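PDB 4IVN: transcriptional regulator from Vibrio vulnificus, which probably represses transcription of the nan operon for sialic acid catabolism by binding DNA, and binds the pathway intermediate ManNAc-6P. Local coordinates for residues 106-111 against 224-229; 142-147 against 245-250; 197-202 against 216-221. One frame throughout, in Å; residues are numbered along the deposited sequence.

Contact 1. Residues 106-111 against 224-229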
loop_
_atom_site.group_PDB
_atom_site.type_symbol
_atom_site.label_atom_id
_atom_site.label_comp_id
_atom_site.label_asym_id
_atom_site.label_seq_id
_atom_site.Cartn_x
_atom_site.Cartn_y
_atom_site.Cartn_z
ATOM N N GLN A 106 6.114 7.697 12.845
ATOM C CA GLN A 106 6.144 8.141 14.229
ATOM C C GLN A 106 5.293 9.391 14.403
ATOM O O GLN A 106 4.516 9.481 15.355
ATOM C CB GLN A 106 7.572 8.357 14.672
ATOM C CG GLN A 106 8.395 7.066 14.613
ATOM C CD GLN A 106 9.858 7.313 14.925
ATOM O OE1 GLN A 106 10.443 8.389 14.631
ATOM N NE2 GLN A 106 10.456 6.330 15.541
ATOM N N ASP A 107 5.406 10.334 13.480
ATOM C CA ASP A 107 4.493 11.481 13.504
ATOM C C ASP A 107 3.029 11.120 13.475
ATOM O O ASP A 107 2.271 11.689 14.244
ATOM C CB ASP A 107 4.814 12.458 12.381
ATOM C CG ASP A 107 6.143 13.138 12.594
ATOM O OD1 ASP A 107 6.680 13.067 13.720
ATOM O OD2 ASP A 107 6.645 13.739 11.642
ATOM N N THR A 108 2.620 10.202 12.585
ATOM C CA THR A 108 1.227 9.734 12.529
ATOM C C THR A 108 0.751 9.106 13.854
ATOM O O THR A 108 -0.336 9.446 14.377
ATOM C CB THR A 108 1.017 8.751 11.330
ATOM O OG1 THR A 108 1.269 9.457 10.104
ATOM C CG2 THR A 108 -0.405 8.218 11.268
ATOM N N ALA A 109 1.572 8.207 14.397
ATOM C CA ALA A 109 1.342 7.664 15.746
ATOM C C ALA A 109 1.111 8.722 16.797
ATOM O O ALA A 109 0.198 8.537 17.569
ATOM C CB ALA A 109 2.436 6.671 16.213
ATOM N N LYS A 110 1.881 9.815 16.848
ATOM C CA LYS A 110 1.652 10.764 17.924
ATOM C C LYS A 110 0.367 11.513 17.739
ATOM O O LYS A 110 -0.302 11.800 18.716
ATOM C CB LYS A 110 2.762 11.800 18.088
ATOM C CG LYS A 110 4.182 11.288 18.109
ATOM C CD LYS A 110 5.108 12.387 17.590
ATOM C CE LYS A 110 6.534 12.241 18.123
ATOM N NZ LYS A 110 7.265 13.536 17.941
ATOM N N LEU A 111 0.047 11.847 16.481
ATOM C CA LEU A 111 -1.165 12.568 16.068
ATOM C C LEU A 111 -2.468 11.796 16.185
ATOM O O LEU A 111 -3.497 12.403 16.149
ATOM C CB LEU A 111 -1.093 12.896 14.555
ATOM C CG LEU A 111 -0.097 13.871 13.926
ATOM C CD1 LEU A 111 -0.433 13.960 12.423
ATOM C CD2 LEU A 111 -0.105 15.234 14.614
ATOM N N VAL A 224 -6.428 11.202 10.562
ATOM C CA VAL A 224 -5.508 12.049 9.819
ATOM C C VAL A 224 -4.099 11.528 9.927
ATOM O O VAL A 224 -3.561 11.436 10.995
ATOM C CB VAL A 224 -5.618 13.508 10.351
ATOM C CG1 VAL A 224 -4.521 14.415 9.739
ATOM C CG2 VAL A 224 -7.044 14.016 10.077
ATOM N N ALA A 225 -3.482 11.198 8.814
ATOM C CA ALA A 225 -2.057 10.752 8.791
ATOM C C ALA A 225 -1.164 11.995 8.596
ATOM O O ALA A 225 -1.634 13.006 8.017
ATOM C CB ALA A 225 -1.909 9.770 7.556
ATOM N N ALA A 226 0.114 11.927 9.010
ATOM C CA ALA A 226 1.064 12.983 8.819
ATOM C C ALA A 226 1.457 13.150 7.376
ATOM O O ALA A 226 1.101 12.348 6.511
ATOM C CB ALA A 226 2.307 12.760 9.700
ATOM N N ARG A 227 2.152 14.243 7.093
ATOM C CA ARG A 227 2.618 14.606 5.710
ATOM C C ARG A 227 1.514 14.860 4.704
ATOM O O ARG A 227 1.307 14.026 3.826
ATOM C CB ARG A 227 3.484 13.524 5.084
ATOM C CG ARG A 227 4.473 12.979 6.068
ATOM C CD ARG A 227 5.888 13.503 5.800
ATOM N NE ARG A 227 6.215 14.515 6.804
ATOM C CZ ARG A 227 6.426 14.297 8.120
ATOM N NH1 ARG A 227 6.373 13.104 8.686
ATOM N NH2 ARG A 227 6.706 15.327 8.889
ATOM N N PRO A 228 0.937 16.091 4.724
ATOM C CA PRO A 228 -0.022 16.534 3.722
ATOM C C PRO A 228 0.630 16.443 2.359
ATOM O O PRO A 228 1.809 16.761 2.193
ATOM C CB PRO A 228 -0.174 18.018 4.043
ATOM C CG PRO A 228 0.190 18.203 5.453
ATOM C CD PRO A 228 1.140 17.094 5.800
ATOM N N GLU A 229 -0.122 16.067 1.335
ATOM C CA GLU A 229 0.490 16.053 -0.020
ATOM C C GLU A 229 0.432 17.427 -0.650
ATOM O O GLU A 229 -0.452 18.189 -0.314
ATOM C CB GLU A 229 -0.322 15.059 -0.918
ATOM C CG GLU A 229 -0.049 13.663 -0.405
ATOM C CD GLU A 229 -0.497 12.600 -1.327
ATOM O OE1 GLU A 229 -1.437 12.833 -2.129
ATOM O OE2 GLU A 229 0.037 11.490 -1.225
#
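Thr108 and Ala226 meet at the tight part of this contact, where the last turns of helix 93-111 lie against the chain leaving strand 221-224. The backbone N of Ala226 donates a nearly straight hydrogen bond to Thr108 OG1, 2.9 Å long at 169°. OG1, which stands beside its own backbone N (chi1 -63°), is also hydrogen-bonded to Ser104 O one turn back, so the buried hydroxyl serves both its helix and the loop. Thr108 CG2 packs against Ala225 CA at 3.9 Å. Ala226 CB fits against Asp107 CB at 3.7 Å. Strand 221-224 is an outermost strand, within this chain, of the parallel sheet of the SIS domain, an alpha/beta fold, and the contact ties a helix preceding that sheet to the strand's C-terminal exit. Toward solvent the fit is looser. Leu111, exposed, reaches Ala226 CB only with CD1, at 4.0 Å. On the partly exposed side Arg227, its chain bent, grips Asp107 OD2 end-on with NH1 and NH2, a salt bridge in which one oxygen takes both nitrogens, NH1 at 3.0 Å. OD2 lies in the guanidinium plane, while the carboxylate is turned 52° from it; NH1 also bonds Ser104 OG.

Contact 2. Residues 142-147 against 245-250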
loop_
_atom_site.group_PDB
_atom_site.type_symbol
_atom_site.label_atom_id
_atom_site.label_comp_id
_atom_site.label_asym_id
_atom_site.label_seq_id
_atom_site.Cartn_x
_atom_site.Cartn_y
_atom_site.Cartn_z
ATOM N N GLY A 142 -7.081 2.331 0.110
ATOM C CA GLY A 142 -8.434 1.803 0.143
ATOM C C GLY A 142 -8.443 0.271 -0.130
ATOM O O GLY A 142 -9.128 -0.479 0.532
ATOM N N ARG A 143 -7.613 -0.208 -1.069
ATOM C CA ARG A 143 -7.456 -1.647 -1.275
ATOM C C ARG A 143 -6.896 -2.326 -0.053
ATOM O O ARG A 143 -7.286 -3.438 0.249
ATOM C CB ARG A 143 -6.490 -1.913 -2.461
ATOM C CG ARG A 143 -7.074 -1.674 -3.876
ATOM C CD ARG A 143 -8.415 -2.416 -4.188
ATOM N NE ARG A 143 -9.102 -1.987 -5.468
ATOM C CZ ARG A 143 -10.186 -2.555 -6.034
ATOM N NH1 ARG A 143 -10.819 -3.571 -5.430
ATOM N NH2 ARG A 143 -10.640 -2.108 -7.238
ATOM N N TYR A 144 -5.922 -1.727 0.594
ATOM C CA TYR A 144 -5.412 -2.400 1.810
ATOM C C TYR A 144 -6.494 -2.496 2.873
ATOM O O TYR A 144 -6.600 -3.487 3.568
ATOM C CB TYR A 144 -4.165 -1.695 2.369
ATOM C CG TYR A 144 -3.481 -2.502 3.477
ATOM C CD1 TYR A 144 -3.022 -3.868 3.254
ATOM C CD2 TYR A 144 -3.198 -1.894 4.716
ATOM C CE1 TYR A 144 -2.363 -4.571 4.276
ATOM C CE2 TYR A 144 -2.534 -2.600 5.704
ATOM C CZ TYR A 144 -2.131 -3.927 5.465
ATOM O OH TYR A 144 -1.520 -4.576 6.502
ATOM N N LEU A 145 -7.280 -1.437 3.019
ATOM C CA LEU A 145 -8.412 -1.494 3.972
ATOM C C LEU A 145 -9.444 -2.605 3.642
ATOM O O LEU A 145 -9.834 -3.386 4.562
ATOM C CB LEU A 145 -9.110 -0.102 3.957
ATOM C CG LEU A 145 -10.346 0.051 4.903
ATOM C CD1 LEU A 145 -9.971 -0.329 6.378
ATOM C CD2 LEU A 145 -10.720 1.553 4.795
ATOM N N ALA A 146 -9.915 -2.674 2.403
ATOM C CA ALA A 146 -10.865 -3.643 2.077
ATOM C C ALA A 146 -10.244 -5.044 2.294
ATOM O O ALA A 146 -10.923 -5.954 2.708
ATOM C CB ALA A 146 -11.262 -3.496 0.607
ATOM N N TYR A 147 -9.004 -5.240 1.878
ATOM C CA TYR A 147 -8.308 -6.480 2.195
ATOM C C TYR A 147 -8.299 -6.803 3.654
ATOM O O TYR A 147 -8.666 -7.932 4.026
ATOM C CB TYR A 147 -6.837 -6.495 1.614
ATOM C CG TYR A 147 -6.006 -7.626 2.203
ATOM C CD1 TYR A 147 -6.014 -8.900 1.635
ATOM C CD2 TYR A 147 -5.262 -7.406 3.403
ATOM C CE1 TYR A 147 -5.253 -9.973 2.174
ATOM C CE2 TYR A 147 -4.520 -8.477 3.950
ATOM C CZ TYR A 147 -4.518 -9.725 3.324
ATOM O OH TYR A 147 -3.848 -10.747 3.863
ATOM N N LEU A 245 -0.730 2.906 8.121
ATOM C CA LEU A 245 -0.721 2.734 9.570
ATOM C C LEU A 245 -2.127 2.961 10.223
ATOM O O LEU A 245 -2.568 2.161 11.035
ATOM C CB LEU A 245 0.257 3.704 10.187
ATOM C CG LEU A 245 0.304 3.722 11.725
ATOM C CD1 LEU A 245 0.843 2.411 12.253
ATOM C CD2 LEU A 245 1.174 4.875 12.236
ATOM N N LEU A 246 -2.814 4.031 9.848
ATOM C CA LEU A 246 -4.244 4.205 10.263
ATOM C C LEU A 246 -5.098 2.984 9.977
ATOM O O LEU A 246 -5.903 2.592 10.859
ATOM C CB LEU A 246 -4.949 5.391 9.556
ATOM C CG LEU A 246 -4.339 6.791 9.585
ATOM C CD1 LEU A 246 -5.237 7.735 8.753
ATOM C CD2 LEU A 246 -4.061 7.317 10.985
ATOM N N VAL A 247 -4.992 2.429 8.760
ATOM C CA VAL A 247 -5.720 1.179 8.420
ATOM C C VAL A 247 -5.313 0.054 9.377
ATOM O O VAL A 247 -6.181 -0.713 9.955
ATOM C CB VAL A 247 -5.508 0.697 6.955
ATOM C CG1 VAL A 247 -6.087 -0.682 6.762
ATOM C CG2 VAL A 247 -6.192 1.614 5.911
ATOM N N ASP A 248 -3.996 -0.077 9.595
ATOM C CA ASP A 248 -3.546 -1.181 10.457
ATOM C C ASP A 248 -4.047 -1.070 11.882
ATOM O O ASP A 248 -4.542 -2.073 12.433
ATOM C CB ASP A 248 -2.009 -1.260 10.442
ATOM C CG ASP A 248 -1.490 -2.500 11.102
ATOM O OD1 ASP A 248 -1.931 -3.676 10.832
ATOM O OD2 ASP A 248 -0.555 -2.285 11.796
ATOM N N VAL A 249 -3.889 0.132 12.473
ATOM C CA VAL A 249 -4.378 0.422 13.814
ATOM C C VAL A 249 -5.895 0.266 13.917
ATOM O O VAL A 249 -6.406 -0.332 14.873
ATOM C CB VAL A 249 -3.917 1.827 14.263
ATOM C CG1 VAL A 249 -4.476 2.122 15.621
ATOM C CG2 VAL A 249 -2.380 1.937 14.281
ATOM N N LEU A 250 -6.623 0.638 12.872
ATOM C CA LEU A 250 -8.045 0.409 12.913
ATOM C C LEU A 250 -8.326 -1.061 13.096
ATOM O O LEU A 250 -9.093 -1.419 13.949
ATOM C CB LEU A 250 -8.741 1.003 11.640
ATOM C CG LEU A 250 -10.226 0.742 11.488
ATOM C CD1 LEU A 250 -11.093 1.185 12.707
ATOM C CD2 LEU A 250 -10.790 1.338 10.167
#
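Val247 wedges CG1 between Tyr144 and Leu145 of the neighbouring helix, with CG2 against Leu145, and the course of this one side chain accounts for most of the contact. CB, which heads toward helix 137-151, already lies 4.1 Å from Tyr144 CD2. CG1, anti to the backbone N (chi1 171°), goes deepest: it is 3.7 Å from Leu145 CA and equally close to Tyr144 CD2, which it approaches obliquely, and it also meets Leu145 CD1 at 3.9 Å. CG2, the other branch, rests on Leu145 CB at 3.9 Å. The two helices run almost parallel, 13° apart, with their axes 9.7 Å from each other; helices 137-151 and 237-257 pack side by side in the SIS domain, and Phe179 of strand 176-181 in the central parallel sheet touches both Leu145 and Leu250. Leu145 CD1 extends the apolar seam to Leu250 CD2 at 4.2 Å. No hydrogen bond joins the two segments. Polar ends turn instead to other partners: Tyr144 OH bonds Gly235 O of the second subunit and Arg148, and Asp248 OD1 forms a salt bridge with the same Arg148. On the same helix as Tyr144, Tyr147 is part of the ligand pocket, its OH hydrogen-bonded to O3 of the bound ManNAc-6P.

Contact 3. Residues 197-202 against 216-221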
loop_
_atom_site.group_PDB
_atom_site.type_symbol
_atom_site.label_atom_id
_atom_site.label_comp_id
_atom_site.label_asym_id
_atom_site.label_seq_id
_atom_site.Cartn_x
_atom_site.Cartn_y
_atom_site.Cartn_z
ATOM N N ALA A 197 -23.499 9.454 0.317
ATOM C CA ALA A 197 -23.748 8.654 1.502
ATOM C C ALA A 197 -23.983 9.588 2.698
ATOM O O ALA A 197 -24.952 9.432 3.450
ATOM C CB ALA A 197 -22.556 7.750 1.794
ATOM N N TYR A 198 -23.087 10.555 2.868
ATOM C CA TYR A 198 -23.245 11.514 3.922
ATOM C C TYR A 198 -24.616 12.145 3.907
ATOM O O TYR A 198 -25.265 12.264 4.973
ATOM C CB TYR A 198 -22.188 12.580 3.824
ATOM C CG TYR A 198 -22.163 13.487 5.052
ATOM C CD1 TYR A 198 -21.429 13.096 6.201
ATOM C CD2 TYR A 198 -22.833 14.723 5.059
ATOM C CE1 TYR A 198 -21.377 13.905 7.330
ATOM C CE2 TYR A 198 -22.794 15.561 6.184
ATOM C CZ TYR A 198 -22.051 15.155 7.308
ATOM O OH TYR A 198 -21.949 15.943 8.431
ATOM N N LYS A 199 -25.127 12.481 2.730
ATOM C CA LYS A 199 -26.451 13.127 2.640
ATOM C C LYS A 199 -27.644 12.216 2.928
ATOM O O LYS A 199 -28.745 12.664 3.273
ATOM C CB LYS A 199 -26.631 13.918 1.338
ATOM C CG LYS A 199 -25.700 15.119 1.291
ATOM C CD LYS A 199 -25.487 15.640 -0.138
ATOM C CE LYS A 199 -24.242 16.539 -0.202
ATOM N NZ LYS A 199 -24.431 17.754 -1.049
ATOM N N ARG A 200 -27.416 10.926 2.883
ATOM C CA ARG A 200 -28.468 10.003 3.234
ATOM C C ARG A 200 -28.324 9.508 4.669
ATOM O O ARG A 200 -28.897 8.469 4.982
ATOM C CB ARG A 200 -28.371 8.804 2.321
ATOM C CG ARG A 200 -28.922 9.113 0.964
ATOM C CD ARG A 200 -28.537 8.003 0.049
ATOM N NE ARG A 200 -29.223 6.751 0.403
ATOM C CZ ARG A 200 -30.494 6.491 0.099
ATOM N NH1 ARG A 200 -31.247 7.385 -0.553
ATOM N NH2 ARG A 200 -31.001 5.322 0.421
ATOM N N ASP A 201 -27.580 10.233 5.500
ATOM C CA ASP A 201 -27.341 9.886 6.916
ATOM C C ASP A 201 -26.675 8.518 7.148
ATOM O O ASP A 201 -26.924 7.882 8.167
ATOM C CB ASP A 201 -28.635 10.010 7.731
ATOM C CG ASP A 201 -29.284 11.340 7.485
ATOM O OD1 ASP A 201 -28.584 12.351 7.670
ATOM O OD2 ASP A 201 -30.433 11.395 7.006
ATOM N N ILE A 202 -25.814 8.102 6.206
ATOM C CA ILE A 202 -25.038 6.861 6.371
ATOM C C ILE A 202 -23.688 7.314 6.833
ATOM O O ILE A 202 -23.214 8.298 6.285
ATOM C CB ILE A 202 -24.945 6.131 5.009
ATOM C CG1 ILE A 202 -26.378 5.815 4.515
ATOM C CG2 ILE A 202 -24.006 4.885 5.102
ATOM C CD1 ILE A 202 -27.319 5.136 5.522
ATOM N N SER A 216 -13.796 17.077 4.871
ATOM C CA SER A 216 -14.148 17.053 6.312
ATOM C C SER A 216 -15.564 17.480 6.633
ATOM O O SER A 216 -16.156 16.963 7.560
ATOM C CB SER A 216 -13.104 17.745 7.203
ATOM O OG SER A 216 -12.841 18.964 6.641
ATOM N N SER A 217 -16.186 18.314 5.824
ATOM C CA SER A 217 -17.519 18.675 6.154
ATOM C C SER A 217 -18.493 17.602 5.611
ATOM O O SER A 217 -19.684 17.766 5.695
ATOM C CB SER A 217 -17.833 20.083 5.569
ATOM O OG SER A 217 -18.171 19.935 4.197
ATOM N N LEU A 218 -18.000 16.479 5.074
ATOM C CA LEU A 218 -18.918 15.400 4.677
ATOM C C LEU A 218 -18.497 14.127 5.350
ATOM O O LEU A 218 -18.657 13.079 4.729
ATOM C CB LEU A 218 -18.829 15.138 3.137
ATOM C CG LEU A 218 -19.044 16.325 2.204
ATOM C CD1 LEU A 218 -18.388 15.993 0.873
ATOM C CD2 LEU A 218 -20.554 16.599 2.095
ATOM N N SER A 219 -17.927 14.226 6.553
ATOM C CA SER A 219 -17.318 13.077 7.267
ATOM C C SER A 219 -17.926 12.944 8.636
ATOM O O SER A 219 -18.062 13.972 9.339
ATOM C CB SER A 219 -15.809 13.297 7.439
ATOM O OG SER A 219 -15.172 13.322 6.182
ATOM N N THR A 220 -18.366 11.739 8.997
ATOM C CA THR A 220 -18.886 11.470 10.345
ATOM C C THR A 220 -17.688 11.447 11.298
ATOM O O THR A 220 -17.800 11.861 12.429
ATOM C CB THR A 220 -19.726 10.161 10.410
ATOM O OG1 THR A 220 -20.681 10.156 9.335
ATOM C CG2 THR A 220 -20.553 9.997 11.698
ATOM N N GLU A 221 -16.579 10.838 10.863
ATOM C CA GLU A 221 -15.351 10.763 11.611
ATOM C C GLU A 221 -14.148 10.974 10.670
ATOM O O GLU A 221 -14.284 10.766 9.460
ATOM C CB GLU A 221 -15.175 9.345 12.204
ATOM C CG GLU A 221 -16.384 8.769 12.992
ATOM C CD GLU A 221 -16.629 9.342 14.414
ATOM O OE1 GLU A 221 -15.801 10.189 14.876
ATOM O OE2 GLU A 221 -17.659 8.899 15.088
#
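Tyr198 lays one face of its ring over the backbone of Leu218, a CH-pi contact in which Leu218 CA stands 3.7 Å from the ring centroid and 10° off the normal. A Schellman motif ends helix 188-199: Ile202 N bonds Ala197 O and Asp201 N bonds Tyr198 O, with Asp201, of positive phi, as the C-prime residue; Arg200 N is a second donor to Ala197 O, from the opposite face of its plane. Chi1 of -170° sets Tyr198 CG anti to the backbone N, and the ring lies against the loop that leads from strand 204-208 to strand 221-224. Around the ring the contacts change in kind. CD2 meets Leu218 CD2 at 4.2 Å, whereas CE1 lies 3.6 Å from Ser219 N, and Thr220 N approaches the ring edge near its plane. Lys199 adds a light touch, its CE reaching the same Leu218 methyl. The loop is also pinned to strand 204-208, through Thr220 OG1 on Val204 N and Ser219 OG on Ser206 OG. This is a surface contact, yet Leu218 O is buried by it without a hydrogen-bonding partner in the model, and lies 3.1 Å from Tyr198 CD1.

Overall arrangement
The three contacts illustrate how one parallel sheet is dressed by segments distant in sequence. Contacts 1 and 2 have centres 15 Å apart and touch directly, Thr108 packing on Leu245 and Leu246; along the chain their segments alternate. Contact 3 is more remote, its centre 23 Å from that of contact 1 and 20 Å from that of contact 2, and touches no other chain of the assembly. Both its segments fall between those of the other two contacts, with 216-221 running through strand 221-224 into 224-229. Contacts 1 and 2 lie beside the second subunit, where helix 237-257 packs against helices 93-111 and 137-151, while contact 3 closes a peripheral helix-to-loop junction.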